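Local coordinates for protein cystatin-2 (Ornithodoros moubata, PDB 3L0R) that inhibits a broad range of papain-type cysteine proteases, including mammalian cathepsins B, C, H, L and S, as a secreted salivary cystatin, at residues S61-C65 against Q76-A82. Residues are numbered along the deposited sequence.
Sequences SPSVC and QCVPKDA
Val64 (m, chi1 -66°) lays its side chain over Val78, CG2 to CG2 4.1 Å, while its CG1 lies 4.2 Å from Lys80 CG. Val78-Pro79, extended, runs antiparallel to the end of strand 52-66, with Ser63 and Pro79 a single non-hydrogen-bonded pair, CA to CA 4.0 Å. Hydrogen bonds flank it: Lys80 N to Pro62 O, 2.8 Å, and Val64 N to Val78 O, 3.0 Å. At one end Cys65 SG and Cys77 SG form a disulfide, 2.1 Å, chi3 -92°, both chi1 m; Cys77 centres an inverse gamma turn, and Ser63 OG, hydrogen-bonded to Tyr35 O, accepts from Cys65 N at 3.1 Å in an ST turn. At the other, a water donates to Ser61 OG (2.7 Å) and Pro62 O (2.8 Å) and accepts from Asp81 N (3.1 Å); Ser61 OG also hydrogen-bonds Gln84 O. In this cystatin fold the disulfide closes the loop after strand 52-66; beyond Cys77 the chain doubles back before strand 86-95, and backbone bonds join Ser61 to Thr37, Ser63 and Cys65 to Tyr35, on antiparallel strand 34-48.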
loop_
_atom_site.group_PDB
_atom_site.type_symbol
_atom_site.label_atom_id
_atom_site.label_comp_id
_atom_site.label_asym_id
_atom_site.label_seq_id
_atom_site.Cartn_x
_atom_site.Cartn_y
_atom_site.Cartn_z
ATOM N N SER A 61 5.655 -7.334 4.802
ATOM C CA SER A 61 6.769 -8.008 5.459
ATOM C C SER A 61 7.824 -6.953 5.717
ATOM O O SER A 61 8.014 -6.070 4.886
ATOM C CB SER A 61 7.351 -9.096 4.546
ATOM O OG SER A 61 7.965 -10.125 5.300
ATOM N N PRO A 62 8.508 -7.027 6.871
ATOM C CA PRO A 62 9.610 -6.088 7.142
ATOM C C PRO A 62 10.709 -6.163 6.079
ATOM O O PRO A 62 11.117 -7.271 5.697
ATOM C CB PRO A 62 10.156 -6.554 8.494
ATOM C CG PRO A 62 9.031 -7.361 9.117
ATOM C CD PRO A 62 8.276 -7.974 7.979
ATOM N N SER A 63 11.182 -4.997 5.628
ATOM C CA SER A 63 12.239 -4.887 4.612
ATOM C C SER A 63 13.641 -4.749 5.203
ATOM O O SER A 63 13.822 -4.637 6.405
ATOM C CB SER A 63 11.973 -3.708 3.654
ATOM O OG SER A 63 12.340 -2.456 4.224
ATOM N N VAL A 64 14.632 -4.767 4.327
ATOM C CA VAL A 64 16.012 -4.568 4.712
ATOM C C VAL A 64 16.361 -3.084 4.931
ATOM O O VAL A 64 17.448 -2.765 5.426
ATOM C CB VAL A 64 16.957 -5.167 3.663
ATOM C CG1 VAL A 64 16.813 -6.709 3.609
ATOM C CG2 VAL A 64 16.703 -4.523 2.283
ATOM N N CYS A 65 15.445 -2.184 4.576
ATOM C CA CYS A 65 15.724 -0.746 4.671
ATOM C C CYS A 65 15.419 -0.150 6.026
ATOM O O CYS A 65 14.283 -0.156 6.473
ATOM C CB CYS A 65 14.965 0.035 3.617
ATOM S SG CYS A 65 15.474 -0.298 1.940
ATOM N N GLN A 76 14.794 -1.448 -3.780
ATOM C CA GLN A 76 15.895 -1.593 -2.844
ATOM C C GLN A 76 15.400 -2.328 -1.610
ATOM O O GLN A 76 16.048 -3.243 -1.118
ATOM C CB GLN A 76 16.445 -0.212 -2.484
ATOM C CG GLN A 76 17.944 -0.082 -2.506
ATOM C CD GLN A 76 18.575 -0.718 -3.733
ATOM O OE1 GLN A 76 18.228 -0.392 -4.874
ATOM N NE2 GLN A 76 19.506 -1.645 -3.503
ATOM N N CYS A 77 14.218 -1.940 -1.143
ATOM C CA CYS A 77 13.692 -2.413 0.137
ATOM C C CYS A 77 12.897 -3.695 -0.022
ATOM O O CYS A 77 11.685 -3.710 0.143
ATOM C CB CYS A 77 12.856 -1.324 0.803
ATOM S SG CYS A 77 13.762 0.231 0.925
ATOM N N VAL A 78 13.606 -4.763 -0.368
ATOM C CA VAL A 78 13.029 -6.093 -0.423
ATOM C C VAL A 78 12.762 -6.592 1.004
ATOM O O VAL A 78 13.355 -6.077 1.960
ATOM C CB VAL A 78 13.957 -7.069 -1.191
ATOM C CG1 VAL A 78 13.979 -6.720 -2.689
ATOM C CG2 VAL A 78 15.387 -7.069 -0.602
ATOM N N PRO A 79 11.842 -7.569 1.160
ATOM C CA PRO A 79 11.626 -8.230 2.451
ATOM C C PRO A 79 12.899 -8.845 3.010
ATOM O O PRO A 79 13.692 -9.413 2.245
ATOM C CB PRO A 79 10.649 -9.361 2.096
ATOM C CG PRO A 79 9.926 -8.869 0.908
ATOM C CD PRO A 79 10.923 -8.083 0.123
ATOM N N LYS A 80 13.098 -8.756 4.324
ATOM C CA LYS A 80 14.149 -9.564 4.973
ATOM C C LYS A 80 13.917 -11.058 4.692
ATOM O O LYS A 80 14.859 -11.832 4.430
ATOM C CB LYS A 80 14.167 -9.350 6.483
ATOM C CG LYS A 80 14.508 -7.951 6.939
ATOM C CD LYS A 80 14.112 -7.752 8.401
ATOM C CE LYS A 80 14.554 -6.396 8.940
ATOM N NZ LYS A 80 15.935 -6.439 9.494
ATOM N N ASP A 81 12.638 -11.436 4.729
ATOM C CA ASP A 81 12.186 -12.829 4.694
ATOM C C ASP A 81 10.705 -12.809 4.321
ATOM O O ASP A 81 9.845 -12.508 5.161
ATOM C CB ASP A 81 12.409 -13.494 6.068
ATOM C CG ASP A 81 11.902 -14.914 6.128
ATOM O OD1 ASP A 81 11.220 -15.373 5.187
ATOM O OD2 ASP A 81 12.194 -15.581 7.137
ATOM N N ALA A 82 10.422 -13.116 3.053
ATOM C CA ALA A 82 9.079 -12.889 2.469
ATOM C C ALA A 82 8.044 -13.924 2.940
ATOM O O ALA A 82 6.831 -13.724 2.773
ATOM C CB ALA A 82 9.153 -12.838 0.924
HETATM O O HOH W 1 10.442 -9.956 6.371
#